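Local coordinates for protein NS1 (Human bocavirus, PDB 4KW3) that probably binds the viral replication origin and nicks one DNA strand there, this being the N-terminal origin-recognition and nuclease domain of a larger initiator protein, at residues E31-A36 with A163-T168; M185-Y190 with L197-V202. One frame throughout, in Å; residues are numbered along the deposited sequence.

Interaction 1 of 2, residues E31-A36 with A163-T168; sequences EWLLHA and ADIFHT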
loop_
_atom_site.group_PDB
_atom_site.type_symbol
_atom_site.label_atom_id
_atom_site.label_comp_id
_atom_site.label_asym_id
_atom_site.label_seq_id
_atom_site.Cartn_x
_atom_site.Cartn_y
_atom_site.Cartn_z
ATOM N N GLU A 31 9.245 7.845 -12.388
ATOM C CA GLU A 31 8.770 7.868 -10.999
ATOM C C GLU A 31 8.732 9.264 -10.354
ATOM O O GLU A 31 7.890 9.535 -9.476
ATOM C CB GLU A 31 9.574 6.876 -10.150
ATOM C CG GLU A 31 9.075 6.707 -8.724
ATOM C CD GLU A 31 10.079 5.980 -7.837
ATOM O OE1 GLU A 31 10.780 6.675 -7.060
ATOM O OE2 GLU A 31 10.199 4.734 -7.944
ATOM N N TRP A 32 9.635 10.146 -10.779
ATOM C CA TRP A 32 9.685 11.517 -10.241
ATOM C C TRP A 32 8.353 12.265 -10.432
ATOM O O TRP A 32 7.995 13.108 -9.614
ATOM C CB TRP A 32 10.844 12.312 -10.848
ATOM C CG TRP A 32 10.700 12.482 -12.312
ATOM C CD1 TRP A 32 10.005 13.468 -12.966
ATOM C CD2 TRP A 32 11.241 11.626 -13.323
ATOM N NE1 TRP A 32 10.083 13.272 -14.323
ATOM C CE2 TRP A 32 10.835 12.150 -14.572
ATOM C CE3 TRP A 32 12.029 10.469 -13.295
ATOM C CZ2 TRP A 32 11.193 11.555 -15.787
ATOM C CZ3 TRP A 32 12.382 9.881 -14.497
ATOM C CH2 TRP A 32 11.964 10.427 -15.730
ATOM N N LEU A 33 7.621 11.951 -11.502
ATOM C CA LEU A 33 6.256 12.457 -11.663
ATOM C C LEU A 33 5.369 12.077 -10.465
ATOM O O LEU A 33 4.593 12.912 -9.967
ATOM C CB LEU A 33 5.634 11.926 -12.958
ATOM C CG LEU A 33 6.352 12.220 -14.279
ATOM C CD1 LEU A 33 5.646 11.511 -15.428
ATOM C CD2 LEU A 33 6.442 13.718 -14.531
ATOM N N LEU A 34 5.496 10.831 -9.985
ATOM C CA LEU A 34 4.692 10.420 -8.839
ATOM C C LEU A 34 5.166 11.113 -7.573
ATOM O O LEU A 34 4.342 11.434 -6.707
ATOM C CB LEU A 34 4.643 8.891 -8.637
ATOM C CG LEU A 34 3.947 8.098 -9.742
ATOM C CD1 LEU A 34 3.819 6.639 -9.373
ATOM C CD2 LEU A 34 2.589 8.699 -10.111
ATOM N N HIS A 35 6.476 11.370 -7.478
ATOM C CA HIS A 35 7.021 12.088 -6.321
ATOM C C HIS A 35 6.282 13.409 -6.174
ATOM O O HIS A 35 5.909 13.790 -5.063
ATOM C CB HIS A 35 8.534 12.379 -6.449
ATOM C CG HIS A 35 9.394 11.159 -6.570
ATOM N ND1 HIS A 35 10.679 11.206 -7.059
ATOM C CD2 HIS A 35 9.150 9.861 -6.278
ATOM C CE1 HIS A 35 11.189 9.989 -7.069
ATOM N NE2 HIS A 35 10.280 9.153 -6.603
ATOM N N ALA A 36 6.059 14.089 -7.302
ATOM C CA ALA A 36 5.449 15.407 -7.291
ATOM C C ALA A 36 3.930 15.343 -7.076
ATOM O O ALA A 36 3.378 16.085 -6.247
ATOM C CB ALA A 36 5.782 16.143 -8.592
ATOM N N ALA A 163 0.168 15.929 -16.032
ATOM C CA ALA A 163 -1.227 16.078 -16.431
ATOM C C ALA A 163 -1.731 14.821 -17.160
ATOM O O ALA A 163 -2.902 14.455 -17.068
ATOM C CB ALA A 163 -1.393 17.306 -17.293
ATOM N N ASP A 164 -0.836 14.167 -17.888
ATOM C CA ASP A 164 -1.164 12.918 -18.557
ATOM C C ASP A 164 -1.596 11.828 -17.561
ATOM O O ASP A 164 -2.620 11.161 -17.746
ATOM C CB ASP A 164 0.033 12.447 -19.374
ATOM C CG ASP A 164 -0.177 11.078 -19.970
ATOM O OD1 ASP A 164 -0.992 10.958 -20.909
ATOM O OD2 ASP A 164 0.482 10.121 -19.498
ATOM N N ILE A 165 -0.824 11.678 -16.490
ATOM C CA ILE A 165 -1.144 10.737 -15.427
ATOM C C ILE A 165 -2.489 11.075 -14.788
ATOM O O ILE A 165 -3.326 10.196 -14.571
ATOM C CB ILE A 165 -0.036 10.745 -14.347
ATOM C CG1 ILE A 165 1.267 10.189 -14.930
ATOM C CG2 ILE A 165 -0.472 9.971 -13.095
ATOM C CD1 ILE A 165 2.456 10.360 -14.030
ATOM N N PHE A 166 -2.679 12.358 -14.491
ATOM C CA PHE A 166 -3.893 12.862 -13.856
ATOM C C PHE A 166 -5.144 12.535 -14.671
ATOM O O PHE A 166 -6.184 12.171 -14.118
ATOM C CB PHE A 166 -3.765 14.370 -13.641
ATOM C CG PHE A 166 -4.967 15.017 -13.007
ATOM C CD1 PHE A 166 -5.221 14.868 -11.651
ATOM C CD2 PHE A 166 -5.822 15.817 -13.765
ATOM C CE1 PHE A 166 -6.316 15.492 -11.072
ATOM C CE2 PHE A 166 -6.917 16.429 -13.190
ATOM C CZ PHE A 166 -7.164 16.274 -11.848
ATOM N N HIS A 167 -5.039 12.650 -15.989
ATOM C CA HIS A 167 -6.196 12.378 -16.832
ATOM C C HIS A 167 -6.386 10.878 -17.026
ATOM O O HIS A 167 -7.517 10.402 -17.168
ATOM C CB HIS A 167 -6.102 13.131 -18.158
ATOM C CG HIS A 167 -6.206 14.618 -18.000
ATOM N ND1 HIS A 167 -7.314 15.232 -17.453
ATOM C CD2 HIS A 167 -5.334 15.612 -18.293
ATOM C CE1 HIS A 167 -7.124 16.539 -17.422
ATOM N NE2 HIS A 167 -5.929 16.796 -17.926
ATOM N N THR A 168 -5.279 10.136 -16.976
ATOM C CA THR A 168 -5.328 8.676 -16.947
ATOM C C THR A 168 -6.123 8.163 -15.724
ATOM O O THR A 168 -6.968 7.278 -15.835
ATOM C CB THR A 168 -3.915 8.086 -16.923
ATOM O OG1 THR A 168 -3.209 8.467 -18.108
ATOM C CG2 THR A 168 -3.968 6.575 -16.818
#
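With CG1 set beside its backbone N (chi1 -67°) and the chain then running straight out to CD1 (chi2 171°), Ile-165 holds its longer arm extended toward helix 31-38. Leu-33 answers with the same choice of first torsion, chi1 -58°, which directs its isobutyl group at helix 160-177. The two side chains cross at a slant: the Ile-165 CD1 methyl lies 3.7 Å from Leu-33 CD1 and equally near Leu-33 CB, so it rests against the flank of the leucine. Leu-34, the next residue on the helix, brings its CD2 methyl to 4.3 Å from Ile-165 CD1, a looser touch from a second direction. The one methyl thus touches both neighbouring leucines.

This is helix-to-helix packing between helix 31-38 and helix 160-177 of the nuclease domain, and the contact is slender, with 118 Å² buried and the closest CA atoms, those of Leu-33 and Ile-165, 8.5 Å apart. Long, branched aliphatic residues suit such a separation, because they span the gap between backbones and require no polar partner in a buried place. Ile-165 also touches Tyr-24 in a loop, and Phe-74 of helix 74-94 packs on Leu-34.

Helix 31-38 carries its polar pair elsewhere. His-35 NE2 donates to Glu-31 OE1 over 2.6 Å, with the oxygen close to the imidazole plane and using the lone pair that points away from OE2. Ser-220 and Ser-221 hold the two oxygens of this buried carboxylate as well, and the charge would tend to favour a protonated histidine.

Interaction 2 of 2, residues M185-Y190 with L197-V202; sequences MQILQY and LHAQTV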
loop_
_atom_site.group_PDB
_atom_site.type_symbol
_atom_site.label_atom_id
_atom_site.label_comp_id
_atom_site.label_asym_id
_atom_site.label_seq_id
_atom_site.Cartn_x
_atom_site.Cartn_y
_atom_site.Cartn_z
ATOM N N MET A 185 -7.892 -3.828 -9.997
ATOM C CA MET A 185 -8.455 -4.049 -8.674
ATOM C C MET A 185 -8.955 -5.489 -8.655
ATOM O O MET A 185 -9.915 -5.833 -9.349
ATOM C CB MET A 185 -9.596 -3.059 -8.373
ATOM C CG MET A 185 -9.999 -3.047 -6.911
ATOM S SD MET A 185 -8.551 -2.634 -5.912
ATOM C CE MET A 185 -9.220 -2.670 -4.284
ATOM N N GLN A 186 -8.289 -6.344 -7.888
ATOM C CA GLN A 186 -8.667 -7.752 -7.878
ATOM C C GLN A 186 -8.768 -8.265 -6.465
ATOM O O GLN A 186 -8.071 -7.770 -5.576
ATOM C CB GLN A 186 -7.688 -8.591 -8.699
ATOM C CG GLN A 186 -7.689 -8.198 -10.177
ATOM C CD GLN A 186 -6.948 -9.177 -11.045
ATOM O OE1 GLN A 186 -7.242 -10.365 -11.027
ATOM N NE2 GLN A 186 -5.980 -8.690 -11.809
ATOM N N ILE A 187 -9.675 -9.216 -6.249
ATOM C CA ILE A 187 -9.760 -9.885 -4.958
ATOM C C ILE A 187 -8.903 -11.166 -5.011
ATOM O O ILE A 187 -8.875 -11.854 -6.023
ATOM C CB ILE A 187 -11.233 -10.190 -4.594
ATOM C CG1 ILE A 187 -11.368 -10.682 -3.153
ATOM C CG2 ILE A 187 -11.882 -11.181 -5.564
ATOM C CD1 ILE A 187 -12.785 -10.494 -2.594
ATOM N N LEU A 188 -8.184 -11.481 -3.935
ATOM C CA LEU A 188 -7.457 -12.749 -3.884
ATOM C C LEU A 188 -8.359 -13.927 -3.560
ATOM O O LEU A 188 -9.012 -13.962 -2.521
ATOM C CB LEU A 188 -6.317 -12.719 -2.877
ATOM C CG LEU A 188 -5.230 -11.694 -3.171
ATOM C CD1 LEU A 188 -4.036 -11.984 -2.281
ATOM C CD2 LEU A 188 -4.881 -11.710 -4.655
ATOM N N GLN A 189 -8.299 -14.940 -4.406
ATOM C CA GLN A 189 -9.084 -16.135 -4.209
ATOM C C GLN A 189 -8.169 -17.349 -4.088
ATOM O O GLN A 189 -7.022 -17.305 -4.518
ATOM C CB GLN A 189 -10.057 -16.281 -5.379
ATOM C CG GLN A 189 -11.091 -15.155 -5.394
ATOM C CD GLN A 189 -12.204 -15.368 -6.406
ATOM O OE1 GLN A 189 -13.328 -15.716 -6.040
ATOM N NE2 GLN A 189 -11.904 -15.144 -7.675
ATOM N N TYR A 190 -8.665 -18.403 -3.444
ATOM C CA TYR A 190 -7.963 -19.684 -3.376
ATOM C C TYR A 190 -8.882 -20.872 -3.652
ATOM O O TYR A 190 -10.099 -20.727 -3.703
ATOM C CB TYR A 190 -7.284 -19.870 -2.028
ATOM C CG TYR A 190 -8.240 -20.119 -0.899
ATOM C CD1 TYR A 190 -8.880 -19.067 -0.265
ATOM C CD2 TYR A 190 -8.500 -21.414 -0.458
ATOM C CE1 TYR A 190 -9.757 -19.293 0.785
ATOM C CE2 TYR A 190 -9.375 -21.651 0.593
ATOM C CZ TYR A 190 -10.002 -20.586 1.210
ATOM O OH TYR A 190 -10.877 -20.804 2.256
ATOM N N LEU A 197 -13.686 -22.503 -5.439
ATOM C CA LEU A 197 -13.148 -21.162 -5.150
ATOM C C LEU A 197 -13.698 -20.496 -3.902
ATOM O O LEU A 197 -14.884 -20.569 -3.606
ATOM C CB LEU A 197 -13.408 -20.174 -6.278
ATOM C CG LEU A 197 -12.304 -19.934 -7.281
ATOM C CD1 LEU A 197 -12.682 -18.715 -8.096
ATOM C CD2 LEU A 197 -11.025 -19.701 -6.514
ATOM N N HIS A 198 -12.801 -19.853 -3.171
ATOM C CA HIS A 198 -13.158 -19.063 -1.999
ATOM C C HIS A 198 -12.475 -17.703 -2.043
ATOM O O HIS A 198 -11.305 -17.607 -2.407
ATOM C CB HIS A 198 -12.761 -19.819 -0.745
ATOM C CG HIS A 198 -13.329 -21.197 -0.694
ATOM N ND1 HIS A 198 -14.566 -21.471 -0.152
ATOM C CD2 HIS A 198 -12.855 -22.371 -1.175
ATOM C CE1 HIS A 198 -14.815 -22.762 -0.272
ATOM N NE2 HIS A 198 -13.795 -23.329 -0.893
ATOM N N ALA A 199 -13.194 -16.651 -1.669
ATOM C CA ALA A 199 -12.647 -15.301 -1.752
ATOM C C ALA A 199 -12.346 -14.812 -0.362
ATOM O O ALA A 199 -11.691 -13.798 -0.184
ATOM C CB ALA A 199 -13.601 -14.348 -2.453
ATOM N N GLN A 200 -12.841 -15.535 0.629
ATOM C CA GLN A 200 -12.632 -15.145 2.012
ATOM C C GLN A 200 -11.228 -15.510 2.454
ATOM O O GLN A 200 -10.767 -16.631 2.246
ATOM C CB GLN A 200 -13.663 -15.826 2.913
ATOM C CG GLN A 200 -13.692 -15.340 4.337
ATOM C CD GLN A 200 -15.024 -15.637 5.031
ATOM O OE1 GLN A 200 -16.033 -15.937 4.375
ATOM N NE2 GLN A 200 -15.031 -15.555 6.360
ATOM N N THR A 201 -10.561 -14.549 3.076
ATOM C CA THR A 201 -9.270 -14.767 3.698
ATOM C C THR A 201 -9.507 -15.370 5.091
ATOM O O THR A 201 -9.864 -14.670 6.048
ATOM C CB THR A 201 -8.471 -13.434 3.794
ATOM O OG1 THR A 201 -8.315 -12.883 2.483
ATOM C CG2 THR A 201 -7.085 -13.645 4.419
ATOM N N VAL A 202 -9.325 -16.683 5.189
ATOM C CA VAL A 202 -9.604 -17.402 6.428
ATOM C C VAL A 202 -8.805 -16.865 7.610
ATOM O O VAL A 202 -9.345 -16.664 8.695
ATOM C CB VAL A 202 -9.270 -18.880 6.299
ATOM C CG1 VAL A 202 -9.762 -19.594 7.533
ATOM C CG2 VAL A 202 -9.911 -19.467 5.046
HETATM O O HOH W 1 -9.640 -12.487 -0.321
#
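Ile-187 extends CD1 to 3.9 Å from Ala-199 CB, an apolar touch between two buried residues, in which the short alanine side chain meets the end of the longer isoleucine branch. On the same segment Leu-188 takes part through its backbone: its carbonyl oxygen faces that of Ala-199. Two carbonyl oxygens cannot bond to each other, and a water between them could serve both, but the one modelled there comes too close to Ala-199 O to be trusted. Gln-189 follows, its chain stretched beyond CG so that the methylenes run past Ala-199 CB; the side chain crosses that of Leu-197 at about a right angle, bringing NE2 to 3.7 Å from Leu-197 CD1. A glutamine suits this partly exposed spot, offering an aliphatic stem for packing and a polar end.

Tyr-190 then makes the regular antiparallel pairing with His-198, a hydrogen-bonded pair in which Tyr-190 N to His-198 O and His-198 N to Tyr-190 O are both 2.9 Å. The two segments are arms of the beta hairpin of strands 185-191 and 197-198, at the edge of the sheet of this Rep-type nuclease domain; residues 193-197 are, by similarity, an origin-binding region, so the hairpin probably presents it to DNA.

The ring of Tyr-190, placed by chi1 71° between its own backbone N and carbonyl carbon, turns back over the partner strand. His-198 CB lies over one face, a CH-pi contact 3.8 Å from the centroid, while the two rings are nearly parallel (27°) but slid apart with little overlap. At the phenol's edge, in plane, Gln-200 O approaches CE1. His-198 NE2 is hydrogen-bonded to Asp-192 OD2, in the turn of the hairpin.

From the N terminus the chain passes strand 15-21 and enters helix 31-38, half of interaction 1. It then runs through further helices and the hairpin of strands 101-109 and 114-122, before helix 160-177 returns to close a loop of 126 intervening residues. Strand 185-191 follows soon after, and interaction 2 closes a short hairpin of six intervening residues. The two contacts are therefore in series, neither enclosing nor crossing the other. The centres of interaction 1 and interaction 2 lie about 31 Å apart. Interaction 1 joins two helices, whereas interaction 2 builds the hairpin at a sheet edge, beside strand 15-21, toward the predicted nuclease site with Tyr-211.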